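Local coordinates for protein cell-binding factor 2 (Campylobacter jejuni, PDB 3RFW) that probably catalyses cis-trans isomerisation of peptidyl-proline bonds and belongs to the SurA-like chaperones, at residues N87-D92 with E230-V235; A94-F99 with G222-L227. All coordinates share one frame; numbering follows the deposited sequence.

Contact 1 (N87-D92 with E230-V235); sequences NTIKID and EEFKKV
A first torsion of -40° sets Ile89 CG2 anti to its own backbone N and CG1 beside that N, so its two branches diverge over helix 230-235. On the helix, Glu231 CG is also anti to its backbone N; this chi1 of 177° brings CG against Ile89 CG2, and the bend at chi2 (64°) then turns the carboxylate. The two side chains cross obliquely, with Ile89 CG2 3.4 Å from Glu231 CG, the shortest approach between the segments. The longer branch goes the other way along the helix: Ile89 CD1 meets Val235 CG2 tip to tip at 3.7 Å and lies 3.9 Å from Phe232 CA. Nearer the backbone of Ile89, CG1 is 4.3 Å from Phe232 CD1, at an oblique angle to the ring. Ile91 plays a smaller part, its CD1 reaching Glu231 CB at 4.0 Å. Ile89 also touches Lys228, so its neighbours follow the three- and four-residue spacing of one helix face. Phe232 and Val235 both pack on Ile85 as well. The loop linking helix 63-86 to helix 93-103 is thus packed on helix 216-246, near the surface. The closest atoms of each touching pair are both carbons; Glu231 contributes CB and CG rather than its carboxylate oxygens, which implies that the loop is held here by van der Waals and hydrophobic contact centred on buried Ile89.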
ATOM      1  N   ASN A  87       2.464  -5.556  30.573  1.00 50.71           N
ATOM      2  CA  ASN A  87       3.656  -6.212  31.120  1.00 52.39           C
ATOM      3  C   ASN A  87       3.355  -7.375  32.073  1.00 52.54           C
ATOM      4  O   ASN A  87       4.265  -8.118  32.448  1.00 53.38           O
ATOM      5  CB  ASN A  87       4.576  -5.210  31.825  1.00 53.13           C
ATOM      6  CG  ASN A  87       5.305  -4.298  30.856  1.00 57.77           C
ATOM      7  OD1 ASN A  87       5.665  -3.165  31.205  1.00 64.71           O
ATOM      8  ND2 ASN A  87       5.489  -4.764  29.625  1.00 60.74           N
ATOM      9  N   THR A  88       2.105  -7.510  32.513  1.00 51.85           N
ATOM     10  CA  THR A  88       1.742  -8.668  33.337  1.00 49.98           C
ATOM     11  C   THR A  88       1.257  -9.877  32.516  1.00 50.20           C
ATOM     12  O   THR A  88       0.743 -10.832  33.090  1.00 49.71           O
ATOM     13  CB  THR A  88       0.635  -8.332  34.347  1.00 49.43           C
ATOM     14  OG1 THR A  88      -0.605  -8.180  33.652  1.00 49.09           O
ATOM     15  CG2 THR A  88       0.965  -7.061  35.153  1.00 48.38           C
ATOM     16  N   ILE A  89       1.272  -9.774  31.186  1.00 49.92           N
ATOM     17  CA  ILE A  89       0.692 -10.824  30.344  1.00 49.53           C
ATOM     18  C   ILE A  89       1.760 -11.804  29.884  1.00 50.84           C
ATOM     19  O   ILE A  89       2.754 -11.412  29.284  1.00 51.10           O
ATOM     20  CB  ILE A  89      -0.075 -10.269  29.130  1.00 49.25           C
ATOM     21  CG1 ILE A  89      -0.882  -9.018  29.511  1.00 48.69           C
ATOM     22  CG2 ILE A  89      -0.989 -11.341  28.547  1.00 46.40           C
ATOM     23  CD1 ILE A  89      -2.295  -9.295  30.074  1.00 38.93           C
ATOM     24  N   LYS A  90       1.594 -13.072  30.241  1.00 52.81           N
ATOM     25  CA  LYS A  90       2.491 -14.127  29.757  1.00 53.07           C
ATOM     26  C   LYS A  90       1.701 -15.371  29.374  1.00 53.35           C
ATOM     27  O   LYS A  90       0.849 -15.840  30.131  1.00 53.38           O
ATOM     28  CB  LYS A  90       3.563 -14.465  30.800  1.00 53.84           C
ATOM     29  N   ILE A  91       1.927 -15.857  28.163  1.00 51.76           N
ATOM     30  CA  ILE A  91       1.393 -17.143  27.769  1.00 50.74           C
ATOM     31  C   ILE A  91       2.493 -18.192  27.926  1.00 51.57           C
ATOM     32  O   ILE A  91       3.565 -18.084  27.315  1.00 49.07           O
ATOM     33  CB  ILE A  91       0.901 -17.113  26.310  1.00 51.67           C
ATOM     34  CG1 ILE A  91       0.205 -15.770  26.004  1.00 49.13           C
ATOM     35  CG2 ILE A  91      -0.015 -18.304  26.032  1.00 46.33           C
ATOM     36  CD1 ILE A  91      -0.998 -15.459  26.894  1.00 39.64           C
ATOM     37  N   ASP A  92       2.262 -19.159  28.807  1.00 51.68           N
ATOM     38  CA  ASP A  92       3.236 -20.239  29.001  1.00 53.60           C
ATOM     39  C   ASP A  92       3.241 -21.236  27.823  1.00 50.59           C
ATOM     40  O   ASP A  92       2.279 -21.326  27.065  1.00 46.52           O
ATOM     41  CB  ASP A  92       3.004 -20.954  30.332  1.00 55.69           C
ATOM     42  CG  ASP A  92       1.584 -21.436  30.485  1.00 59.83           C
ATOM     43  OD1 ASP A  92       1.003 -21.860  29.467  1.00 68.13           O
ATOM     44  OD2 ASP A  92       1.027 -21.329  31.606  1.00 69.05           O
ATOM     45  N   GLU A 230      -5.153 -11.535  22.710  1.00 44.81           N
ATOM     46  CA  GLU A 230      -6.486 -11.853  23.221  1.00 44.92           C
ATOM     47  C   GLU A 230      -6.530 -11.739  24.747  1.00 42.18           C
ATOM     48  O   GLU A 230      -7.527 -11.304  25.321  1.00 41.52           O
ATOM     49  CB  GLU A 230      -6.900 -13.268  22.812  1.00 47.35           C
ATOM     50  CG  GLU A 230      -7.035 -13.471  21.310  1.00 56.35           C
ATOM     51  CD  GLU A 230      -8.294 -12.809  20.758  1.00 69.42           C
ATOM     52  OE1 GLU A 230      -9.360 -12.938  21.415  1.00 70.55           O
ATOM     53  OE2 GLU A 230      -8.200 -12.118  19.709  1.00 70.60           O
ATOM     54  N   GLU A 231      -5.497 -12.259  25.393  1.00 40.48           N
ATOM     55  CA  GLU A 231      -5.389 -12.193  26.836  1.00 42.23           C
ATOM     56  C   GLU A 231      -5.291 -10.731  27.287  1.00 41.99           C
ATOM     57  O   GLU A 231      -5.999 -10.318  28.190  1.00 40.87           O
ATOM     58  CB  GLU A 231      -4.184 -13.012  27.323  1.00 42.40           C
ATOM     59  CG  GLU A 231      -3.912 -12.976  28.856  1.00 45.23           C
ATOM     60  CD  GLU A 231      -5.038 -13.588  29.712  1.00 54.04           C
ATOM     61  OE1 GLU A 231      -5.974 -14.199  29.138  1.00 53.59           O
ATOM     62  OE2 GLU A 231      -5.024 -13.384  30.962  1.00 51.30           O
ATOM     63  N   PHE A 232      -4.479  -9.939  26.593  1.00 39.78           N
ATOM     64  CA  PHE A 232      -4.360  -8.512  26.893  1.00 40.01           C
ATOM     65  C   PHE A 232      -5.701  -7.793  26.847  1.00 39.77           C
ATOM     66  O   PHE A 232      -6.050  -7.064  27.773  1.00 36.47           O
ATOM     67  CB  PHE A 232      -3.378  -7.836  25.933  1.00 39.53           C
ATOM     68  CG  PHE A 232      -3.224  -6.359  26.162  1.00 43.62           C
ATOM     69  CD1 PHE A 232      -2.831  -5.873  27.402  1.00 42.14           C
ATOM     70  CD2 PHE A 232      -3.405  -5.459  25.116  1.00 45.03           C
ATOM     71  CE1 PHE A 232      -2.653  -4.522  27.619  1.00 38.32           C
ATOM     72  CE2 PHE A 232      -3.238  -4.105  25.321  1.00 49.89           C
ATOM     73  CZ  PHE A 232      -2.862  -3.632  26.591  1.00 47.20           C
ATOM     74  N   LYS A 233      -6.485  -8.081  25.818  1.00 38.79           N
ATOM     75  CA  LYS A 233      -7.786  -7.473  25.673  1.00 43.18           C
ATOM     76  C   LYS A 233      -8.750  -7.879  26.772  1.00 43.84           C
ATOM     77  O   LYS A 233      -9.595  -7.083  27.199  1.00 45.13           O
ATOM     78  CB  LYS A 233      -8.395  -7.844  24.325  1.00 44.46           C
ATOM     79  CG  LYS A 233      -7.863  -7.033  23.160  1.00 49.14           C
ATOM     80  CD  LYS A 233      -8.504  -7.511  21.833  1.00 57.32           C
ATOM     81  N   LYS A 234      -8.677  -9.140  27.166  1.00 44.72           N
ATOM     82  CA  LYS A 234      -9.506  -9.652  28.246  1.00 45.05           C
ATOM     83  C   LYS A 234      -9.155  -8.965  29.562  1.00 42.60           C
ATOM     84  O   LYS A 234     -10.033  -8.561  30.309  1.00 39.33           O
ATOM     85  CB  LYS A 234      -9.296 -11.159  28.407  1.00 47.63           C
ATOM     86  CG  LYS A 234     -10.176 -11.800  29.466  1.00 51.47           C
ATOM     87  CD  LYS A 234      -9.759 -13.262  29.687  1.00 62.41           C
ATOM     88  CE  LYS A 234     -10.315 -13.821  30.993  1.00 65.86           C
ATOM     89  NZ  LYS A 234     -10.069 -15.289  31.099  1.00 70.27           N
ATOM     90  N   VAL A 235      -7.868  -8.880  29.862  1.00 39.97           N
ATOM     91  CA  VAL A 235      -7.438  -8.239  31.094  1.00 39.71           C
ATOM     92  C   VAL A 235      -7.768  -6.737  31.119  1.00 41.36           C
ATOM     93  O   VAL A 235      -8.208  -6.232  32.136  1.00 42.35           O
ATOM     94  CB  VAL A 235      -5.955  -8.451  31.340  1.00 39.75           C
ATOM     95  CG1 VAL A 235      -5.506  -7.685  32.599  1.00 33.35           C
ATOM     96  CG2 VAL A 235      -5.676  -9.964  31.465  1.00 39.21           C
TER

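Contact 2 (A94-F99 with G222-L227); sequences AKVKAF and GIENGL
Val96, Leu227 and Ile223 lose the most surface here; Val96 and Leu227 divide their branches between partners, whereas Ile223 CG2 serves two. Val96, with CG1 anti to its backbone N, sets CG1 4.0 Å from Ile223 CG2, while its CG2 lies 3.8 Å from Glu224 CG, the side chains crossing obliquely. Ile223 CG2 fills the angle between Val96 and Phe99: it is 3.7 Å from Phe99 CD2 and 3.8 Å from the carbonyl oxygen of Val96. One turn on, Leu227 CD1 approaches the backbone of helix 94-99 at Lys95 O (3.7 Å) and CD2 nears Phe99 CD1 at 4.1 Å. Ile223 thus meets the ring obliquely at its CD2 side and Leu227 at its CD1 side. Tyr107 touches Phe99 and Ile223, and Ile91 touches Val96 and Leu227, extending the apolar patch beyond the two helices. Their local axes approach to 9.3 Å at 111°, a steep crossing; within these segments contacts fall on residues 95-99 and 223-227. Helix 93-103 precedes strand 108-120 of the PPIC-type domain and helix 216-246 follows strand 199-213, so the crossing joins the chain's way into and out of that domain, consistent with the inserted-isomerase layout of SurA-like chaperones.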
ATOM      1  N   ALA A  94       2.608 -24.193  27.473  1.00 44.86           N
ATOM      2  CA  ALA A  94       1.511 -25.173  27.368  1.00 45.40           C
ATOM      3  C   ALA A  94       0.282 -24.659  26.623  1.00 44.64           C
ATOM      4  O   ALA A  94      -0.335 -25.399  25.842  1.00 43.98           O
ATOM      5  CB  ALA A  94       1.128 -25.726  28.751  1.00 46.87           C
ATOM      6  N   LYS A  95      -0.060 -23.380  26.814  1.00 44.13           N
ATOM      7  CA  LYS A  95      -1.226 -22.806  26.101  1.00 42.70           C
ATOM      8  C   LYS A  95      -0.977 -22.696  24.583  1.00 40.57           C
ATOM      9  O   LYS A  95      -1.876 -22.888  23.750  1.00 40.94           O
ATOM     10  CB  LYS A  95      -1.610 -21.441  26.704  1.00 43.07           C
ATOM     11  CG  LYS A  95      -1.945 -21.500  28.229  1.00 46.42           C
ATOM     12  CD  LYS A  95      -3.239 -20.728  28.560  1.00 55.10           C
ATOM     13  CE  LYS A  95      -3.465 -20.521  30.074  1.00 55.88           C
ATOM     14  NZ  LYS A  95      -2.385 -19.755  30.763  1.00 58.50           N
ATOM     15  N   VAL A  96       0.252 -22.365  24.223  1.00 40.03           N
ATOM     16  CA  VAL A  96       0.604 -22.213  22.812  1.00 40.01           C
ATOM     17  C   VAL A  96       0.479 -23.569  22.098  1.00 40.33           C
ATOM     18  O   VAL A  96      -0.274 -23.729  21.135  1.00 38.06           O
ATOM     19  CB  VAL A  96       2.076 -21.736  22.705  1.00 40.91           C
ATOM     20  CG1 VAL A  96       2.501 -21.629  21.240  1.00 37.66           C
ATOM     21  CG2 VAL A  96       2.253 -20.395  23.451  1.00 37.40           C
ATOM     22  N   LYS A  97       1.207 -24.546  22.630  1.00 43.71           N
ATOM     23  CA  LYS A  97       1.101 -25.950  22.237  1.00 45.71           C
ATOM     24  C   LYS A  97      -0.328 -26.446  22.204  1.00 45.80           C
ATOM     25  O   LYS A  97      -0.773 -27.028  21.208  1.00 46.22           O
ATOM     26  CB  LYS A  97       1.890 -26.804  23.224  1.00 45.30           C
ATOM     27  CG  LYS A  97       2.623 -28.016  22.604  1.00 49.12           C
ATOM     28  CD  LYS A  97       2.329 -28.174  21.090  1.00 50.87           C
ATOM     29  N   ALA A  98      -1.048 -26.232  23.307  1.00 46.63           N
ATOM     30  CA  ALA A  98      -2.453 -26.663  23.402  1.00 44.85           C
ATOM     31  C   ALA A  98      -3.336 -26.064  22.311  1.00 44.31           C
ATOM     32  O   ALA A  98      -4.193 -26.750  21.761  1.00 44.59           O
ATOM     33  CB  ALA A  98      -3.020 -26.364  24.804  1.00 46.29           C
ATOM     34  N   PHE A  99      -3.116 -24.794  21.955  1.00 44.59           N
ATOM     35  CA  PHE A  99      -3.892 -24.193  20.862  1.00 41.67           C
ATOM     36  C   PHE A  99      -3.540 -24.838  19.511  1.00 42.84           C
ATOM     37  O   PHE A  99      -4.409 -24.971  18.636  1.00 42.07           O
ATOM     38  CB  PHE A  99      -3.652 -22.675  20.762  1.00 43.30           C
ATOM     39  CG  PHE A  99      -4.515 -21.994  19.725  1.00 38.09           C
ATOM     40  CD1 PHE A  99      -5.748 -21.458  20.069  1.00 42.63           C
ATOM     41  CD2 PHE A  99      -4.100 -21.902  18.402  1.00 40.50           C
ATOM     42  CE1 PHE A  99      -6.578 -20.893  19.101  1.00 38.41           C
ATOM     43  CE2 PHE A  99      -4.909 -21.286  17.431  1.00 35.35           C
ATOM     44  CZ  PHE A  99      -6.152 -20.801  17.787  1.00 42.61           C
ATOM     45  N   GLY A 222       3.495 -16.905  16.005  1.00 44.87           N
ATOM     46  CA  GLY A 222       2.203 -16.380  15.624  1.00 44.48           C
ATOM     47  C   GLY A 222       1.067 -16.745  16.573  1.00 44.56           C
ATOM     48  O   GLY A 222       0.196 -15.918  16.840  1.00 46.95           O
ATOM     49  N   ILE A 223       1.054 -17.986  17.053  1.00 44.21           N
ATOM     50  CA  ILE A 223      -0.011 -18.469  17.941  1.00 42.11           C
ATOM     51  C   ILE A 223       0.131 -17.701  19.258  1.00 42.40           C
ATOM     52  O   ILE A 223      -0.845 -17.208  19.799  1.00 40.29           O
ATOM     53  CB  ILE A 223       0.149 -19.983  18.296  1.00 42.58           C
ATOM     54  CG1 ILE A 223       0.033 -20.890  17.063  1.00 44.13           C
ATOM     55  CG2 ILE A 223      -0.865 -20.399  19.363  1.00 37.07           C
ATOM     56  CD1 ILE A 223      -1.184 -20.602  16.208  1.00 50.76           C
ATOM     57  N   GLU A 224       1.365 -17.619  19.745  1.00 41.61           N
ATOM     58  CA  GLU A 224       1.670 -16.931  20.967  1.00 45.81           C
ATOM     59  C   GLU A 224       1.286 -15.452  20.946  1.00 47.86           C
ATOM     60  O   GLU A 224       0.590 -14.977  21.855  1.00 49.72           O
ATOM     61  CB  GLU A 224       3.132 -17.094  21.346  1.00 44.23           C
ATOM     62  CG  GLU A 224       3.346 -16.838  22.813  1.00 51.80           C
ATOM     63  CD  GLU A 224       4.796 -16.814  23.211  1.00 60.62           C
ATOM     64  OE1 GLU A 224       5.629 -17.408  22.494  1.00 65.62           O
ATOM     65  OE2 GLU A 224       5.091 -16.243  24.278  1.00 65.78           O
ATOM     66  N   ASN A 225       1.673 -14.757  19.876  1.00 47.36           N
ATOM     67  CA  ASN A 225       1.322 -13.356  19.682  1.00 45.94           C
ATOM     68  C   ASN A 225      -0.169 -13.163  19.760  1.00 43.36           C
ATOM     69  O   ASN A 225      -0.637 -12.287  20.468  1.00 44.77           O
ATOM     70  CB  ASN A 225       1.817 -12.855  18.321  1.00 46.10           C
ATOM     71  CG  ASN A 225       3.306 -12.769  18.251  1.00 51.02           C
ATOM     72  OD1 ASN A 225       3.990 -12.850  19.273  1.00 55.53           O
ATOM     73  ND2 ASN A 225       3.838 -12.615  17.028  1.00 58.22           N
ATOM     74  N   GLY A 226      -0.904 -14.020  19.067  1.00 42.11           N
ATOM     75  CA  GLY A 226      -2.365 -13.959  19.028  1.00 42.55           C
ATOM     76  C   GLY A 226      -3.020 -14.301  20.360  1.00 44.28           C
ATOM     77  O   GLY A 226      -4.020 -13.688  20.735  1.00 45.15           O
ATOM     78  N   LEU A 227      -2.489 -15.295  21.073  1.00 43.00           N
ATOM     79  CA  LEU A 227      -2.980 -15.555  22.429  1.00 43.10           C
ATOM     80  C   LEU A 227      -2.652 -14.411  23.407  1.00 41.87           C
ATOM     81  O   LEU A 227      -3.435 -14.135  24.297  1.00 40.94           O
ATOM     82  CB  LEU A 227      -2.451 -16.880  22.987  1.00 41.65           C
ATOM     83  CG  LEU A 227      -2.864 -18.181  22.283  1.00 43.66           C
ATOM     84  CD1 LEU A 227      -2.064 -19.348  22.875  1.00 41.90           C
ATOM     85  CD2 LEU A 227      -4.361 -18.415  22.398  1.00 38.52           C
TER

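In the fold
Contacts 1 and 2 use successive parts of helix 216-246, with centres 12 Å apart, and both segments of contact 2 fall between those of contact 1 in sequence. Ile91 bridges them: its CD1 lies 3.8 Å from Leu227 O, and its CG2 lies 4.0 Å from Val96 CG2. Between the first segments, Asp92 N-caps helix 93-103 through OD1 and Lys95 N, marking the switch from extended loop to helix. Loop 87-92 and the start of helix 93-103 both pack on the long helix, the latter crossing it steeply. Contact 2 lies where the chain leads into strand 108-120 and returns from strand 199-213 of the four-stranded sheet. The contact centres are about 23 Å and 18 Å from the chain centre.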